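Long-range contacts in interleukin-1beta (Gallus gallus, PDB 2WRY), which probably acts as a secreted inflammatory cytokine that binds the interleukin-1 receptor, this chain being the C-terminal, beta-trefoil part of a longer precursor: residues Q19-L24 against S41-L46; I48-P53 against M65-G70. One frame throughout, in Å; residues are numbered along the deposited sequence.

Contact 1 of 2, residues Q19-L24 against S41-L46; sequences QKCFVL and SQKVRL
Val-44 directs its CB at the backbone of Phe-22, and its CG2 carries the contact on toward Leu-24. Val-44 CB lies 3.9 Å from Phe-22 CB and 3.4 Å from Phe-22 O. CG2 stands anti to the carbonyl carbon of Val-44, beside the backbone N. This methyl runs along the backbone beyond Phe-22, with Val-44 CG2 3.7 Å from Leu-24 N, and it also meets CB of Leu-24. Phe-22 offers Val-44 its CB rather than its ring, and its side chain packs on Leu-30. The two backbones run nearly at right angles. They are joined where they meet by Val-44 N donating to Phe-22 O over 2.8 Å. The N-H points almost straight at the oxygen, at 170°, but the donor is tilted 29° from the carbonyl plane.

Two waters carry the polar contact further. One accepts from Phe-22 N and lies 2.8 Å from Val-44 O. The other accepts from Leu-24 N and donates to Gln-42 O. In this beta-trefoil the strand 21-26 pairs with 29-33 in a small sheet. The segment 41-46 runs into the strand that continues through residue 53 and pairs with strand 4-16. The contact joins the small sheet of 21-26, 29-33 and 141-142 to a strand of the large sheet.

Cys-21 and Val-23 meet the segment 41-46 through other atoms. The Lys-43 chain starts anti to its backbone N (chi1 174°) and passes Cys-21, with Lys-43 CD 4.0 Å from Cys-21 CB. Its CG is also near the sulphur. Its end then leads away, and Lys-43 NZ makes a weak, long ion pair with Asp-13. Val-23 sets CG1 3.9 Å from Gln-42 O, and CB of Ser-41 lies a little farther from the same methyl.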
loop_
_atom_site.group_PDB
_atom_site.type_symbol
_atom_site.label_atom_id
_atom_site.label_comp_id
_atom_site.label_asym_id
_atom_site.label_seq_id
_atom_site.Cartn_x
_atom_site.Cartn_y
_atom_site.Cartn_z
ATOM N N GLN A 19 -10.131 10.507 5.774
ATOM C CA GLN A 19 -11.287 9.803 5.183
ATOM C C GLN A 19 -11.304 9.795 3.662
ATOM O O GLN A 19 -12.368 9.599 3.054
ATOM C CB GLN A 19 -12.635 10.304 5.753
ATOM C CG GLN A 19 -12.650 10.435 7.306
ATOM C CD GLN A 19 -12.413 11.875 7.762
ATOM O OE1 GLN A 19 -13.058 12.802 7.273
ATOM N NE2 GLN A 19 -11.480 12.063 8.682
ATOM N N LYS A 20 -10.124 9.962 3.037
ATOM C CA LYS A 20 -10.020 9.703 1.604
ATOM C C LYS A 20 -9.897 8.188 1.353
ATOM O O LYS A 20 -9.254 7.465 2.121
ATOM C CB LYS A 20 -8.833 10.451 0.986
ATOM C CG LYS A 20 -8.941 11.942 1.177
ATOM C CD LYS A 20 -8.092 12.760 0.193
ATOM C CE LYS A 20 -6.587 12.428 0.276
ATOM N NZ LYS A 20 -6.004 12.787 1.616
ATOM N N CYS A 21 -10.552 7.695 0.302
ATOM C CA CYS A 21 -10.341 6.306 -0.107
ATOM C C CYS A 21 -9.533 6.290 -1.382
ATOM O O CYS A 21 -9.278 7.340 -1.977
ATOM C CB CYS A 21 -11.657 5.580 -0.343
ATOM S SG CYS A 21 -12.665 6.304 -1.603
ATOM N N PHE A 22 -9.158 5.078 -1.787
ATOM C CA PHE A 22 -8.395 4.872 -3.033
ATOM C C PHE A 22 -9.352 4.538 -4.188
ATOM O O PHE A 22 -10.326 3.777 -4.023
ATOM C CB PHE A 22 -7.419 3.703 -2.893
ATOM C CG PHE A 22 -6.300 3.902 -1.897
ATOM C CD1 PHE A 22 -6.019 5.149 -1.329
ATOM C CD2 PHE A 22 -5.529 2.804 -1.531
ATOM C CE1 PHE A 22 -4.958 5.275 -0.400
ATOM C CE2 PHE A 22 -4.464 2.917 -0.634
ATOM C CZ PHE A 22 -4.180 4.160 -0.061
ATOM N N VAL A 23 -9.072 5.107 -5.353
ATOM C CA VAL A 23 -9.681 4.621 -6.604
ATOM C C VAL A 23 -8.586 4.357 -7.618
ATOM O O VAL A 23 -7.530 4.988 -7.550
ATOM C CB VAL A 23 -10.785 5.567 -7.204
ATOM C CG1 VAL A 23 -11.893 5.848 -6.182
ATOM C CG2 VAL A 23 -10.202 6.853 -7.809
ATOM N N LEU A 24 -8.843 3.446 -8.563
ATOM C CA LEU A 24 -7.867 3.158 -9.614
ATOM C C LEU A 24 -8.120 4.097 -10.788
ATOM O O LEU A 24 -9.043 3.888 -11.582
ATOM C CB LEU A 24 -7.914 1.671 -10.014
ATOM C CG LEU A 24 -6.789 1.196 -10.921
ATOM C CD1 LEU A 24 -5.443 1.311 -10.206
ATOM C CD2 LEU A 24 -7.025 -0.239 -11.379
ATOM N N SER A 41 -17.215 5.859 -10.080
ATOM C CA SER A 41 -15.906 5.498 -9.503
ATOM C C SER A 41 -16.057 4.472 -8.399
ATOM O O SER A 41 -16.895 4.627 -7.512
ATOM C CB SER A 41 -15.193 6.735 -8.958
ATOM O OG SER A 41 -14.939 7.638 -10.003
ATOM N N GLN A 42 -15.253 3.414 -8.475
ATOM C CA GLN A 42 -15.398 2.278 -7.588
ATOM C C GLN A 42 -14.246 2.239 -6.586
ATOM O O GLN A 42 -13.067 2.185 -6.971
ATOM C CB GLN A 42 -15.496 0.973 -8.387
ATOM C CG GLN A 42 -16.781 0.936 -9.208
ATOM C CD GLN A 42 -16.877 -0.223 -10.190
ATOM O OE1 GLN A 42 -16.057 -1.137 -10.190
ATOM N NE2 GLN A 42 -17.917 -0.194 -11.024
ATOM N N LYS A 43 -14.610 2.273 -5.310
ATOM C CA LYS A 43 -13.634 2.253 -4.220
ATOM C C LYS A 43 -12.782 0.988 -4.249
ATOM O O LYS A 43 -13.290 -0.122 -4.423
ATOM C CB LYS A 43 -14.402 2.366 -2.889
ATOM C CG LYS A 43 -13.594 2.217 -1.658
ATOM C CD LYS A 43 -14.421 2.641 -0.457
ATOM C CE LYS A 43 -15.362 1.551 -0.023
ATOM N NZ LYS A 43 -15.775 1.836 1.365
ATOM N N VAL A 44 -11.479 1.175 -4.075
ATOM C CA VAL A 44 -10.541 0.084 -4.030
ATOM C C VAL A 44 -10.521 -0.572 -2.645
ATOM O O VAL A 44 -10.478 0.128 -1.636
ATOM C CB VAL A 44 -9.139 0.594 -4.458
ATOM C CG1 VAL A 44 -8.040 -0.347 -3.986
ATOM C CG2 VAL A 44 -9.116 0.825 -5.973
ATOM N N ARG A 45 -10.593 -1.904 -2.611
ATOM C CA ARG A 45 -10.310 -2.666 -1.391
ATOM C C ARG A 45 -8.949 -3.316 -1.576
ATOM O O ARG A 45 -8.492 -3.504 -2.722
ATOM C CB ARG A 45 -11.364 -3.744 -1.121
ATOM C CG ARG A 45 -12.689 -3.152 -0.687
ATOM C CD ARG A 45 -13.290 -3.918 0.484
ATOM N NE ARG A 45 -13.565 -5.329 0.235
ATOM C CZ ARG A 45 -13.702 -6.257 1.186
ATOM N NH1 ARG A 45 -13.581 -5.944 2.481
ATOM N NH2 ARG A 45 -13.962 -7.513 0.837
ATOM N N LEU A 46 -8.277 -3.632 -0.475
ATOM C CA LEU A 46 -6.967 -4.277 -0.554
ATOM C C LEU A 46 -7.075 -5.741 -0.179
ATOM O O LEU A 46 -7.713 -6.087 0.820
ATOM C CB LEU A 46 -5.940 -3.591 0.371
ATOM C CG LEU A 46 -5.652 -2.112 0.106
ATOM C CD1 LEU A 46 -4.551 -1.611 1.046
ATOM C CD2 LEU A 46 -5.231 -1.851 -1.382
HETATM O O HOH W 1 -10.012 2.709 -0.574
HETATM O O HOH W 2 -11.367 2.246 -8.961
#

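Contact 2 of 2, residues I48-P53 against M65-G70; sequences IALYRP and MPVALG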
loop_
_atom_site.group_PDB
_atom_site.type_symbol
_atom_site.label_atom_id
_atom_site.label_comp_id
_atom_site.label_asym_id
_atom_site.label_seq_id
_atom_site.Cartn_x
_atom_site.Cartn_y
_atom_site.Cartn_z
ATOM N N ILE A 48 -4.849 -8.034 1.340
ATOM C CA ILE A 48 -3.563 -7.981 2.035
ATOM C C ILE A 48 -3.023 -9.379 2.269
ATOM O O ILE A 48 -3.592 -10.163 3.044
ATOM C CB ILE A 48 -3.647 -7.190 3.358
ATOM C CG1 ILE A 48 -4.168 -5.773 3.056
ATOM C CG2 ILE A 48 -2.256 -7.174 4.038
ATOM C CD1 ILE A 48 -4.142 -4.812 4.242
ATOM N N ALA A 49 -1.956 -9.714 1.547
ATOM C CA ALA A 49 -1.341 -11.041 1.694
ATOM C C ALA A 49 -0.341 -10.980 2.827
ATOM O O ALA A 49 0.637 -10.214 2.767
ATOM C CB ALA A 49 -0.615 -11.436 0.427
ATOM N N LEU A 50 -0.579 -11.772 3.859
ATOM C CA LEU A 50 0.358 -11.849 4.963
ATOM C C LEU A 50 1.441 -12.882 4.711
ATOM O O LEU A 50 1.143 -14.006 4.291
ATOM C CB LEU A 50 -0.411 -12.145 6.266
ATOM C CG LEU A 50 0.339 -12.298 7.580
ATOM C CD1 LEU A 50 1.051 -11.000 7.930
ATOM C CD2 LEU A 50 -0.645 -12.762 8.688
ATOM N N TYR A 51 2.690 -12.500 4.978
ATOM C CA TYR A 51 3.849 -13.380 4.820
ATOM C C TYR A 51 4.470 -13.711 6.172
ATOM O O TYR A 51 4.325 -12.940 7.131
ATOM C CB TYR A 51 4.890 -12.706 3.894
ATOM C CG TYR A 51 4.441 -12.725 2.447
ATOM C CD1 TYR A 51 4.929 -13.699 1.551
ATOM C CD2 TYR A 51 3.503 -11.801 1.973
ATOM C CE1 TYR A 51 4.468 -13.743 0.219
ATOM C CE2 TYR A 51 3.055 -11.832 0.660
ATOM C CZ TYR A 51 3.543 -12.805 -0.209
ATOM O OH TYR A 51 3.063 -12.810 -1.498
ATOM N N ARG A 52 5.132 -14.858 6.238
ATOM C CA ARG A 52 6.024 -15.213 7.344
ATOM C C ARG A 52 7.482 -15.148 6.872
ATOM O O ARG A 52 7.806 -15.691 5.817
ATOM C CB ARG A 52 5.715 -16.625 7.839
ATOM C CG ARG A 52 4.397 -16.765 8.602
ATOM C CD ARG A 52 4.173 -18.218 9.077
ATOM N NE ARG A 52 2.817 -18.425 9.589
ATOM C CZ ARG A 52 1.985 -19.400 9.223
ATOM N NH1 ARG A 52 2.332 -20.323 8.326
ATOM N NH2 ARG A 52 0.791 -19.469 9.782
ATOM N N PRO A 53 8.376 -14.506 7.657
ATOM C CA PRO A 53 9.805 -14.497 7.297
ATOM C C PRO A 53 10.405 -15.907 7.309
ATOM O O PRO A 53 9.975 -16.753 8.097
ATOM C CB PRO A 53 10.453 -13.643 8.403
ATOM C CG PRO A 53 9.333 -12.890 9.022
ATOM C CD PRO A 53 8.123 -13.764 8.906
ATOM N N MET A 65 5.296 -7.350 10.254
ATOM C CA MET A 65 4.131 -8.041 9.726
ATOM C C MET A 65 4.344 -7.730 8.253
ATOM O O MET A 65 3.841 -6.729 7.754
ATOM C CB MET A 65 2.814 -7.389 10.137
ATOM C CG MET A 65 2.079 -7.998 11.311
ATOM S SD MET A 65 0.477 -7.158 11.489
ATOM C CE MET A 65 -0.503 -8.023 10.256
ATOM N N PRO A 66 5.116 -8.578 7.557
ATOM C CA PRO A 66 5.399 -8.289 6.155
ATOM C C PRO A 66 4.192 -8.692 5.305
ATOM O O PRO A 66 3.633 -9.783 5.513
ATOM C CB PRO A 66 6.624 -9.161 5.849
ATOM C CG PRO A 66 6.591 -10.299 6.879
ATOM C CD PRO A 66 5.703 -9.846 8.026
ATOM N N VAL A 67 3.769 -7.804 4.409
ATOM C CA VAL A 67 2.573 -8.034 3.597
ATOM C C VAL A 67 2.804 -7.626 2.151
ATOM O O VAL A 67 3.681 -6.801 1.867
ATOM C CB VAL A 67 1.334 -7.239 4.125
ATOM C CG1 VAL A 67 0.968 -7.655 5.539
ATOM C CG2 VAL A 67 1.567 -5.691 4.072
ATOM N N ALA A 68 2.015 -8.209 1.231
ATOM C CA ALA A 68 1.898 -7.644 -0.120
ATOM C C ALA A 68 0.496 -7.052 -0.206
ATOM O O ALA A 68 -0.433 -7.575 0.428
ATOM C CB ALA A 68 2.100 -8.696 -1.201
ATOM N N LEU A 69 0.342 -5.989 -0.996
ATOM C CA LEU A 69 -0.928 -5.245 -1.075
ATOM C C LEU A 69 -1.532 -5.408 -2.461
ATOM O O LEU A 69 -1.068 -4.801 -3.428
ATOM C CB LEU A 69 -0.704 -3.783 -0.750
ATOM C CG LEU A 69 -0.059 -3.564 0.624
ATOM C CD1 LEU A 69 0.201 -2.086 0.822
ATOM C CD2 LEU A 69 -0.983 -4.108 1.721
ATOM N N GLY A 70 -2.538 -6.281 -2.549
ATOM C CA GLY A 70 -3.226 -6.536 -3.801
ATOM C C GLY A 70 -4.382 -5.560 -3.962
ATOM O O GLY A 70 -5.056 -5.209 -2.987
#
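The Tyr-51 ring meets strand 66-70 along its CD2 and CE2 side. Pro-66 O and Val-67 CA lie at the ring edge, near its plane. Ala-68 CB comes in obliquely, 3.8 Å from Tyr-51 CE2. The phenol oxygen of Tyr-51 is hydrogen-bonded outside the contact, to Met-97 O, which fixes the far end of the ring. The puckered ring of Pro-66 packs beside Tyr-51: its CG and CD each lie 3.5 Å from Tyr-51 O. The same Pro-66 CG also meets Pro-53 CD more loosely.

The strands are antiparallel. Ala-49 and Ala-68 form a hydrogen-bonded pair, each N donating to the other's O. A third bond runs from Tyr-51 N to Pro-66 O over 2.9 Å. Val-67 CA also makes a close C-H...O contact with Ala-49 O, at 3.0 Å.

Ile-48, Leu-50, Val-67 and Leu-69 project from one face, and Ala-49 and Ala-68 from the other. Ile-48 CG2, anti to its backbone N, reaches Val-67 CG1 at 3.6 Å, and these two side chains cross obliquely. The Ile-48 and Leu-69 side chains lie side by side, pointing the same way, with Ile-48 CG1 3.8 Å from Leu-69 CD2. An alanine in place of Ile-48 would probably open a gap beside Val-67 and Leu-69, leaving both with fewer apolar neighbours. Farther along, Leu-50 CD1 is 4.1 Å from the Met-65 CE methyl, which the bend at chi3 (82°) places.

This pairing sits inside the larger curled antiparallel sheet of the beta-trefoil. Strand 4-16 flanks 45-53 on its other side and bonds to the backbones of Ile-48 and Leu-50. Strands 76-83 and 110-115 both pair with 66-71, and their Met-78 and Phe-110 pack against Leu-69.

In the fold
Strand 45-53 links the two contacts. Its approach and first residues serve contact 1, and its remainder serves contact 2. The contact centres are about 20 Å apart. They nevertheless touch, with Leu-46 CD2 3.7 Å from Gly-70 O in plain packing. Ile-71, just after contact 2, meets the side chains of both Val-44 and Leu-46. The two differ in kind. Contact 1 brings two different sheets together, whereas contact 2 pairs neighbouring strands within one. They follow one another in series along the chain. Neither holds a ligand; both are structural parts of the trefoil that probably engages the receptor.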